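PDB 3FAW: reticulocyte binding protein from Streptococcus agalactiae COH1, which probably hydrolyses alpha-1,6-glucosidic linkages in pullulan and related alpha-glucans as a secreted, cell-wall-anchored pullulanase. Local coordinates for residues 507-511 / 559-565; 483-488 / 512-518. The contacts are given in a common frame with arbitrary orientation. Residue numbers count along the deposited sequence, not the author numbering.

Interaction 1: 507-511 / 559-565; sequences MKSTD and EADSPGD. With CA (calcium ion), chain E.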
# COMPACT_ATOMS: atom_id res chain seq x y z
N MET A 507 12.71 -3.60 -11.24
CA MET A 507 13.54 -4.40 -10.34
C MET A 507 14.92 -4.75 -10.91
O MET A 507 15.87 -4.88 -10.16
CB MET A 507 12.80 -5.68 -9.91
CG MET A 507 11.56 -5.46 -9.05
SD MET A 507 11.82 -4.54 -7.51
CE MET A 507 11.57 -2.87 -8.12
N LYS A 508 15.03 -4.86 -12.23
CA LYS A 508 16.32 -5.13 -12.87
C LYS A 508 17.29 -3.94 -12.90
O LYS A 508 18.45 -4.12 -13.27
CB LYS A 508 16.13 -5.66 -14.30
CG LYS A 508 15.67 -4.62 -15.31
CD LYS A 508 15.35 -5.26 -16.65
CE LYS A 508 14.78 -4.24 -17.63
NZ LYS A 508 15.71 -3.10 -17.88
N SER A 509 16.82 -2.74 -12.51
CA SER A 509 17.63 -1.51 -12.55
C SER A 509 17.70 -0.80 -11.20
O SER A 509 18.11 0.36 -11.12
CB SER A 509 17.06 -0.55 -13.59
OG SER A 509 16.96 -1.15 -14.87
N THR A 510 17.30 -1.49 -10.13
CA THR A 510 17.35 -0.92 -8.78
C THR A 510 17.41 -2.03 -7.74
O THR A 510 16.86 -3.11 -7.96
CB THR A 510 16.13 0.00 -8.49
OG1 THR A 510 16.29 0.66 -7.22
CG2 THR A 510 14.85 -0.80 -8.47
N ASP A 511 18.09 -1.77 -6.62
CA ASP A 511 18.04 -2.64 -5.45
C ASP A 511 17.59 -1.81 -4.23
O ASP A 511 18.29 -1.74 -3.22
CB ASP A 511 19.40 -3.30 -5.16
CG ASP A 511 19.78 -4.38 -6.17
OD1 ASP A 511 18.92 -4.85 -6.95
OD2 ASP A 511 20.96 -4.79 -6.16
N GLU A 559 12.16 -9.89 -14.23
CA GLU A 559 13.56 -10.17 -13.90
C GLU A 559 13.93 -9.58 -12.54
O GLU A 559 13.98 -8.36 -12.37
CB GLU A 559 14.48 -9.60 -14.99
CG GLU A 559 15.98 -9.92 -14.80
CD GLU A 559 16.29 -11.41 -14.82
OE1 GLU A 559 15.54 -12.18 -15.47
OE2 GLU A 559 17.30 -11.81 -14.20
N ALA A 560 14.21 -10.46 -11.58
CA ALA A 560 14.76 -10.05 -10.29
C ALA A 560 16.25 -10.41 -10.24
O ALA A 560 16.60 -11.59 -10.13
CB ALA A 560 14.01 -10.73 -9.16
N ASP A 561 17.12 -9.41 -10.34
CA ASP A 561 18.57 -9.66 -10.31
C ASP A 561 19.13 -9.78 -8.88
O ASP A 561 20.33 -10.02 -8.70
CB ASP A 561 19.34 -8.61 -11.14
CG ASP A 561 19.41 -7.24 -10.49
OD1 ASP A 561 18.44 -6.83 -9.83
OD2 ASP A 561 20.44 -6.56 -10.66
N SER A 562 18.26 -9.62 -7.88
CA SER A 562 18.61 -9.79 -6.47
C SER A 562 17.39 -10.34 -5.72
O SER A 562 16.26 -9.97 -6.03
CB SER A 562 19.06 -8.44 -5.88
OG SER A 562 19.06 -8.45 -4.46
N PRO A 563 17.61 -11.22 -4.72
CA PRO A 563 16.47 -11.81 -4.01
C PRO A 563 15.62 -10.79 -3.24
O PRO A 563 14.41 -11.00 -3.08
CB PRO A 563 17.12 -12.81 -3.04
CG PRO A 563 18.54 -12.38 -2.93
CD PRO A 563 18.90 -11.74 -4.23
N GLY A 564 16.24 -9.70 -2.79
CA GLY A 564 15.54 -8.61 -2.12
C GLY A 564 14.53 -7.85 -2.97
O GLY A 564 13.70 -7.11 -2.44
N ASP A 565 14.59 -8.03 -4.29
CA ASP A 565 13.60 -7.46 -5.21
C ASP A 565 12.21 -8.08 -5.06
O ASP A 565 11.22 -7.52 -5.54
CB ASP A 565 14.01 -7.66 -6.67
CG ASP A 565 15.28 -6.94 -7.04
OD1 ASP A 565 15.66 -5.97 -6.34
OD2 ASP A 565 15.92 -7.34 -8.04
CA CA E . 17.26 -5.38 -8.50
O HOH W 1 12.64 -6.30 -13.50
O HOH W 2 20.12 -6.63 -14.02
O HOH W 3 18.89 -4.14 -9.77
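Both segments are irregular: 507-511 curls into a turn, while 559-565 is extended at Glu-559 and Ala-560, kinks at Asp-561, and after Ser-562 closes into a 3-10 turn at 563-565. The backbones come nearest at Lys-508 and Asp-561, with CA atoms 5.7 Å apart. Calcium between them takes Met-507 O (2.2 Å), Thr-510 O (2.4 Å) and Asp-511 OD1 (2.3 Å). The second segment gives Asp-561 OD1 (2.3 Å) and both carboxylate oxygens of Asp-565, OD2 at 2.4 Å and OD1 at 2.8 Å; water 3, 2.4 Å from the ion, completes seven coordinating oxygens from six ligands. Ser-562 N donates a hydrogen bond to Asp-565 OD2 (3.3 Å), and Arg-265 NH2 hydrogen-bonds to its OD1. Water 1 links Lys-508 N (3.1 Å, weak) to Glu-559 O (2.7 Å). On the buried side, Met-507 SD packs on Asp-565 CB at 3.9 Å. Three crowded carboxylates would repel one another, so the junction probably depends on the metal's charge, with Arg-265 adding another.

Interaction 2: 483-488 / 512-518; sequences MIGEGW and TVGVFSD
Build two parallel strands, 483-485 and 513-516, the fifth and sixth of the TIM barrel, their axes 4.5 Å apart at closest and crossing at -30°. Ile-484, Gly-485, Gly-514 and Val-515 are extended (phi -93 to -173°, psi 151 to 169°); the first chain leaves its strand after Gly-485 and turns at Gly-487 (-93/40). Ile-484 pairs with Gly-514 (CA-CA 4.6 Å) and Gly-485 with Val-515 (5.1 Å). Gly-514 N donates to Met-483 O (3.1 Å) and Gly-485 N to Gly-514 O (3.0 Å); Phe-516 N to Gly-485 O (3.4 Å) is weak. Water 4 links Met-483 N (3.0 Å) to Thr-512 O (2.6 Å) at one end, water 5 Gly-487 N to Phe-516 O (both 2.8 Å) at the other.

Glycines supply the hollows. On the face with Ile-484 (chi1 p), bare Gly-514 lets the isoleucine lie close against the sixth strand, its CD1 4.0 Å from Phe-516 CZ. Phe-516 (chi1 m) turns its edge to Glu-486 N and stacks edge-to-face with Tyr-569 and Phe-616. On the other face, where helix 464-477 packs, Val-513 (chi1 t) puts CG2 3.7 Å from Met-483 CB. Val-515 CG1 sits 4.0 Å from Gly-487 CA, where a CB would clash. Trp-488 (chi1 m) swings its ring across the strand end, CZ3 3.5 Å from Asp-518 CG.

Glu-486 follows the fifth strand, where alpha-amylase-family barrels carry their acid/base glutamate; OE1 accepts from Met-458 N. Main-chain bonds and apolar fit set the strand pairing, while the acidic side chains Glu-486 and Asp-518 lie at its C-terminal end.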
# COMPACT_ATOMS: atom_id res chain seq x y z
N MET A 483 11.46 -0.74 1.98
CA MET A 483 10.23 -0.39 1.26
C MET A 483 9.80 -1.51 0.34
O MET A 483 10.64 -2.21 -0.24
CB MET A 483 10.43 0.91 0.47
CG MET A 483 10.42 2.17 1.33
SD MET A 483 10.74 3.67 0.38
CE MET A 483 10.43 4.92 1.64
N ILE A 484 8.49 -1.68 0.22
CA ILE A 484 7.90 -2.62 -0.72
C ILE A 484 6.67 -1.98 -1.38
O ILE A 484 6.21 -0.93 -0.95
CB ILE A 484 7.51 -3.95 -0.02
CG1 ILE A 484 6.36 -3.73 0.96
CG2 ILE A 484 8.71 -4.54 0.71
CD1 ILE A 484 5.85 -4.99 1.61
N GLY A 485 6.15 -2.62 -2.42
CA GLY A 485 4.93 -2.13 -3.05
C GLY A 485 4.37 -3.03 -4.12
O GLY A 485 5.05 -3.93 -4.62
N GLU A 486 3.11 -2.79 -4.48
CA GLU A 486 2.49 -3.46 -5.61
C GLU A 486 3.08 -2.91 -6.90
O GLU A 486 2.76 -1.79 -7.31
CB GLU A 486 0.99 -3.24 -5.62
CG GLU A 486 0.24 -3.89 -4.48
CD GLU A 486 -1.24 -3.60 -4.55
OE1 GLU A 486 -1.61 -2.40 -4.67
OE2 GLU A 486 -2.03 -4.57 -4.48
N GLY A 487 3.93 -3.70 -7.55
CA GLY A 487 4.55 -3.30 -8.81
C GLY A 487 3.80 -3.77 -10.04
O GLY A 487 4.42 -4.18 -11.02
N TRP A 488 2.47 -3.70 -10.01
CA TRP A 488 1.67 -4.11 -11.16
C TRP A 488 1.90 -3.10 -12.30
O TRP A 488 2.12 -1.92 -12.05
CB TRP A 488 0.17 -4.19 -10.84
CG TRP A 488 -0.19 -4.87 -9.54
CD1 TRP A 488 -1.12 -4.45 -8.63
CD2 TRP A 488 0.37 -6.08 -9.00
NE1 TRP A 488 -1.17 -5.31 -7.57
CE2 TRP A 488 -0.27 -6.32 -7.76
CE3 TRP A 488 1.35 -6.98 -9.43
CZ2 TRP A 488 0.03 -7.42 -6.96
CZ3 TRP A 488 1.66 -8.08 -8.63
CH2 TRP A 488 1.00 -8.29 -7.41
N THR A 512 16.42 -1.19 -4.35
CA THR A 512 15.87 -0.33 -3.30
C THR A 512 14.54 -0.89 -2.78
O THR A 512 14.48 -1.41 -1.67
CB THR A 512 15.67 1.11 -3.81
OG1 THR A 512 14.83 1.11 -4.97
CG2 THR A 512 17.02 1.74 -4.17
N VAL A 513 13.50 -0.80 -3.59
CA VAL A 513 12.16 -1.23 -3.20
C VAL A 513 11.84 -2.60 -3.80
O VAL A 513 12.10 -2.83 -4.98
CB VAL A 513 11.10 -0.20 -3.66
CG1 VAL A 513 9.71 -0.64 -3.25
CG2 VAL A 513 11.42 1.18 -3.10
N GLY A 514 11.29 -3.50 -2.98
CA GLY A 514 10.87 -4.84 -3.43
C GLY A 514 9.40 -4.87 -3.84
O GLY A 514 8.60 -4.09 -3.34
N VAL A 515 9.05 -5.78 -4.75
CA VAL A 515 7.67 -5.88 -5.23
C VAL A 515 7.07 -7.26 -4.97
O VAL A 515 7.77 -8.27 -4.94
CB VAL A 515 7.56 -5.58 -6.74
CG1 VAL A 515 8.02 -4.15 -7.04
CG2 VAL A 515 8.34 -6.60 -7.56
N PHE A 516 5.75 -7.28 -4.79
CA PHE A 516 5.01 -8.52 -4.58
C PHE A 516 5.14 -9.45 -5.78
O PHE A 516 5.05 -9.02 -6.92
CB PHE A 516 3.53 -8.23 -4.30
CG PHE A 516 3.27 -7.73 -2.92
CD1 PHE A 516 3.07 -8.63 -1.87
CD2 PHE A 516 3.27 -6.37 -2.64
CE1 PHE A 516 2.85 -8.18 -0.58
CE2 PHE A 516 3.05 -5.91 -1.35
CZ PHE A 516 2.84 -6.81 -0.32
N SER A 517 5.38 -10.73 -5.49
CA SER A 517 5.49 -11.75 -6.52
C SER A 517 4.16 -12.45 -6.76
O SER A 517 3.82 -13.42 -6.09
CB SER A 517 6.57 -12.77 -6.15
OG SER A 517 6.72 -13.74 -7.18
N ASP A 518 3.41 -11.95 -7.74
CA ASP A 518 2.15 -12.60 -8.15
C ASP A 518 2.38 -13.98 -8.78
O ASP A 518 1.48 -14.82 -8.76
CB ASP A 518 1.31 -11.69 -9.07
CG ASP A 518 2.08 -11.13 -10.25
OD1 ASP A 518 3.33 -11.05 -10.21
OD2 ASP A 518 1.43 -10.74 -11.24
O HOH W 4 13.95 -2.01 0.76
O HOH W 5 4.04 -6.47 -7.49

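Overall arrangement
Interaction 2 is buried within the barrel wall, whereas interaction 1 lies partly exposed, their centres about 10 Å apart. Chain order interleaves them: 507-511 leads straight into 512-518, and 559-565 leads into strand 566-568, the sixth strand's other neighbour. The calcium therefore joins the approaches to strands six and seven, on the end of the barrel away from Glu-486. The two contacts touch directly. Asp-565 O and Val-515 N, 2.9 Å apart, probably form a hydrogen bond, and Met-507 CG packs against Val-515 CG2 at 3.7 Å. Waters bridge both, but interaction 1 rests on calcium coordination and interaction 2 on strand hydrogen bonds and close-fitting apolar side chains.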